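Beta-phenylalanine aminotransferase (Variovorax paradoxus, PDB 4AO9) transfers the amino group of beta-phenylalanine, probably to a keto-acid acceptor, using pyridoxal 5'-phosphate as cofactor. Local coordinates at residues P203-I214 / I236-L246. Numbering follows the deposited sequence.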
# COMPACT_ATOMS: atom_id res chain seq x y z
N PRO A 203 -18.90 -1.74 -21.51
CA PRO A 203 -19.99 -2.02 -20.58
C PRO A 203 -19.87 -3.39 -19.91
O PRO A 203 -19.65 -4.40 -20.58
CB PRO A 203 -21.25 -1.97 -21.46
CG PRO A 203 -20.80 -1.44 -22.78
CD PRO A 203 -19.35 -1.68 -22.92
N TYR A 204 -20.01 -3.43 -18.59
CA TYR A 204 -20.03 -4.72 -17.89
C TYR A 204 -21.20 -5.58 -18.35
O TYR A 204 -22.30 -5.07 -18.60
CB TYR A 204 -20.12 -4.49 -16.38
CG TYR A 204 -19.73 -5.67 -15.52
CD1 TYR A 204 -18.41 -6.12 -15.45
CD2 TYR A 204 -20.68 -6.32 -14.74
CE1 TYR A 204 -18.04 -7.18 -14.63
CE2 TYR A 204 -20.33 -7.40 -13.92
CZ TYR A 204 -19.02 -7.82 -13.86
OH TYR A 204 -18.65 -8.86 -13.05
N ASN A 205 -20.96 -6.88 -18.48
CA ASN A 205 -21.99 -7.86 -18.85
C ASN A 205 -22.56 -7.71 -20.25
O ASN A 205 -23.65 -8.20 -20.52
CB ASN A 205 -23.11 -7.93 -17.78
CG ASN A 205 -22.76 -8.87 -16.66
OD1 ASN A 205 -22.00 -9.82 -16.87
ND2 ASN A 205 -23.30 -8.64 -15.47
N ASP A 206 -21.83 -7.04 -21.13
CA ASP A 206 -22.19 -6.96 -22.54
C ASP A 206 -21.19 -7.77 -23.34
O ASP A 206 -20.14 -7.27 -23.75
CB ASP A 206 -22.22 -5.50 -22.99
CG ASP A 206 -22.71 -5.33 -24.42
OD1 ASP A 206 -22.76 -6.32 -25.18
OD2 ASP A 206 -23.04 -4.17 -24.76
N ALA A 207 -21.52 -9.04 -23.56
CA ALA A 207 -20.64 -9.97 -24.26
C ALA A 207 -20.37 -9.54 -25.70
O ALA A 207 -19.24 -9.63 -26.18
CB ALA A 207 -21.21 -11.40 -24.22
N GLN A 208 -21.42 -9.06 -26.38
CA GLN A 208 -21.32 -8.75 -27.80
C GLN A 208 -20.39 -7.56 -28.01
O GLN A 208 -19.51 -7.61 -28.88
CB GLN A 208 -22.72 -8.46 -28.36
CG GLN A 208 -22.80 -8.22 -29.85
CD GLN A 208 -24.22 -7.92 -30.29
OE1 GLN A 208 -25.11 -8.77 -30.20
NE2 GLN A 208 -24.45 -6.70 -30.77
N THR A 209 -20.57 -6.51 -27.21
CA THR A 209 -19.69 -5.34 -27.30
C THR A 209 -18.25 -5.70 -26.93
O THR A 209 -17.30 -5.24 -27.58
CB THR A 209 -20.21 -4.16 -26.45
OG1 THR A 209 -21.51 -3.77 -26.91
CG2 THR A 209 -19.28 -2.96 -26.53
N ALA A 210 -18.08 -6.53 -25.90
CA ALA A 210 -16.75 -6.96 -25.48
C ALA A 210 -16.00 -7.68 -26.61
O ALA A 210 -14.87 -7.34 -26.93
CB ALA A 210 -16.83 -7.83 -24.24
N ARG A 211 -16.65 -8.68 -27.22
CA ARG A 211 -16.04 -9.39 -28.35
C ARG A 211 -15.69 -8.44 -29.48
O ARG A 211 -14.58 -8.47 -29.99
CB ARG A 211 -16.99 -10.47 -28.89
CG ARG A 211 -17.20 -11.64 -27.96
CD ARG A 211 -17.95 -12.77 -28.68
NE ARG A 211 -18.29 -13.88 -27.78
CZ ARG A 211 -17.49 -14.91 -27.52
NH1 ARG A 211 -16.28 -14.99 -28.08
NH2 ARG A 211 -17.89 -15.86 -26.70
N ALA A 212 -16.64 -7.58 -29.84
CA ALA A 212 -16.44 -6.67 -30.98
C ALA A 212 -15.31 -5.68 -30.75
O ALA A 212 -14.46 -5.47 -31.62
CB ALA A 212 -17.74 -5.92 -31.31
N GLN A 213 -15.29 -5.06 -29.57
CA GLN A 213 -14.29 -4.04 -29.30
C GLN A 213 -12.91 -4.61 -29.01
O GLN A 213 -11.91 -4.03 -29.42
CB GLN A 213 -14.76 -3.11 -28.18
CG GLN A 213 -15.98 -2.27 -28.60
CD GLN A 213 -15.83 -1.60 -29.96
OE1 GLN A 213 -14.86 -0.88 -30.19
NE2 GLN A 213 -16.78 -1.85 -30.85
N ILE A 214 -12.85 -5.76 -28.34
CA ILE A 214 -11.56 -6.42 -28.13
C ILE A 214 -10.94 -6.87 -29.46
O ILE A 214 -9.77 -6.64 -29.72
CB ILE A 214 -11.63 -7.56 -27.10
CG1 ILE A 214 -11.95 -6.98 -25.71
CG2 ILE A 214 -10.31 -8.35 -27.07
CD1 ILE A 214 -12.40 -8.02 -24.70
N ILE A 236 -22.59 -7.01 -8.35
CA ILE A 236 -23.20 -7.35 -9.63
C ILE A 236 -22.44 -8.54 -10.24
O ILE A 236 -21.31 -8.38 -10.71
CB ILE A 236 -23.14 -6.15 -10.61
CG1 ILE A 236 -23.72 -4.89 -9.96
CG2 ILE A 236 -23.85 -6.50 -11.92
CD1 ILE A 236 -23.74 -3.66 -10.86
N PRO A 237 -23.04 -9.74 -10.22
CA PRO A 237 -22.38 -10.91 -10.80
C PRO A 237 -22.08 -10.75 -12.28
O PRO A 237 -22.93 -10.29 -13.05
CB PRO A 237 -23.40 -12.04 -10.57
CG PRO A 237 -24.15 -11.57 -9.37
CD PRO A 237 -24.33 -10.11 -9.60
N GLY A 238 -20.86 -11.13 -12.67
CA GLY A 238 -20.51 -11.25 -14.08
C GLY A 238 -21.18 -12.50 -14.62
O GLY A 238 -21.09 -13.58 -14.02
N GLN A 239 -21.86 -12.34 -15.74
CA GLN A 239 -22.58 -13.46 -16.34
C GLN A 239 -21.61 -14.40 -17.06
O GLN A 239 -20.63 -13.94 -17.64
CB GLN A 239 -23.68 -12.95 -17.27
CG GLN A 239 -24.74 -12.11 -16.56
CD GLN A 239 -25.40 -12.84 -15.39
OE1 GLN A 239 -25.32 -12.41 -14.23
NE2 GLN A 239 -26.06 -13.95 -15.69
N PRO A 240 -21.87 -15.72 -17.01
CA PRO A 240 -21.01 -16.71 -17.69
C PRO A 240 -20.69 -16.37 -19.16
O PRO A 240 -19.52 -16.47 -19.56
CB PRO A 240 -21.84 -17.99 -17.61
CG PRO A 240 -22.57 -17.85 -16.32
CD PRO A 240 -22.89 -16.38 -16.18
N ASP A 241 -21.69 -15.96 -19.94
CA ASP A 241 -21.48 -15.65 -21.36
C ASP A 241 -20.47 -14.51 -21.55
O ASP A 241 -19.62 -14.56 -22.44
CB ASP A 241 -22.81 -15.37 -22.10
CG ASP A 241 -23.43 -14.01 -21.75
OD1 ASP A 241 -23.43 -13.61 -20.56
OD2 ASP A 241 -23.95 -13.35 -22.67
N PHE A 242 -20.57 -13.51 -20.68
CA PHE A 242 -19.73 -12.34 -20.73
C PHE A 242 -18.31 -12.69 -20.33
O PHE A 242 -17.35 -12.36 -21.05
CB PHE A 242 -20.32 -11.27 -19.80
CG PHE A 242 -19.40 -10.12 -19.51
CD1 PHE A 242 -19.05 -9.21 -20.51
CD2 PHE A 242 -18.91 -9.93 -18.23
CE1 PHE A 242 -18.21 -8.14 -20.24
CE2 PHE A 242 -18.06 -8.86 -17.95
CZ PHE A 242 -17.71 -7.96 -18.95
N LEU A 243 -18.15 -13.36 -19.20
CA LEU A 243 -16.82 -13.70 -18.72
C LEU A 243 -16.09 -14.66 -19.66
O LEU A 243 -14.91 -14.50 -19.92
CB LEU A 243 -16.85 -14.21 -17.27
CG LEU A 243 -17.37 -13.23 -16.21
CD1 LEU A 243 -17.45 -13.94 -14.87
CD2 LEU A 243 -16.49 -11.97 -16.11
N GLN A 244 -16.82 -15.64 -20.21
CA GLN A 244 -16.25 -16.53 -21.23
C GLN A 244 -15.85 -15.76 -22.50
O GLN A 244 -14.81 -16.04 -23.10
CB GLN A 244 -17.21 -17.69 -21.54
CG GLN A 244 -16.64 -18.77 -22.46
CD GLN A 244 -15.37 -19.45 -21.93
OE1 GLN A 244 -15.16 -19.56 -20.71
NE2 GLN A 244 -14.53 -19.92 -22.85
N ALA A 245 -16.66 -14.79 -22.90
CA ALA A 245 -16.33 -13.94 -24.05
C ALA A 245 -15.02 -13.20 -23.82
O ALA A 245 -14.22 -13.05 -24.74
CB ALA A 245 -17.46 -12.97 -24.36
N LEU A 246 -14.78 -12.75 -22.58
CA LEU A 246 -13.52 -12.08 -22.26
C LEU A 246 -12.31 -13.01 -22.39
O LEU A 246 -11.28 -12.63 -22.95
CB LEU A 246 -13.58 -11.48 -20.85
CG LEU A 246 -14.68 -10.45 -20.59
CD1 LEU A 246 -14.45 -9.80 -19.23
CD2 LEU A 246 -14.79 -9.39 -21.69
O HOH W 1 -24.19 -10.14 -22.98
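The amide of Asn205 reads the backbone on either side of Gly238 with both of its ends. Its OD1 receives the N-H of Gln239 at 2.8 Å in an almost straight bond, while ND2 donates to Pro237 O at 3.0 Å, with that oxygen lying in the amide plane. ND2 also donates to Arg388 O; a flipped amide would set oxygen against two carbonyls and NH2 against an N-H, so the three bonds fix its orientation. The Phe242 ring packs against the backbone of Asn205, whose N sits over the centre of one ring face, 3.3 Å above it, and Leu246 CG lies over the rim of the opposite face. With CG anti to the backbone N (chi1 167°), the phenyl ring leans from its helix toward the loop and turns an edge to the face of Tyr204, a T-shaped pair with planes at 67°.

Beyond the rings, the helical segments 207-214 and 240-246 run nearly parallel, their axes approaching to 8.9 Å. Helix 207-216 links strands 198-202 and 221-226, and helix 240-253 leads on from 221-226 to 256-260, all parallel strands of the large-domain sheet of fold-type I aminotransferases, the fold of class III. Alanines line the seam: Ala207 CB meets Ala245 CB at 4.1 Å, and Ala210 CB rests on Leu246 CD2 at 3.6 Å. On the outer flank the extended chain of Arg211 lays one guanidinium face over Ala245 CB, and its NH2 is anchored by a salt bridge to Glu248.

In the second shell, a type II turn over Pro203-Asp206 presents Asn205, and Asp206 N-caps the following helix, taking the N-H of Thr209 on OD1. A water bridges Asn205 O, Ala207 N and Asp241 OD2. Tyr204 OH bonds to the carbonyl of Glu227, a cofactor-pocket residue, and the tyrosine side chain lies about 10 Å from pyridoxal 5'-phosphate.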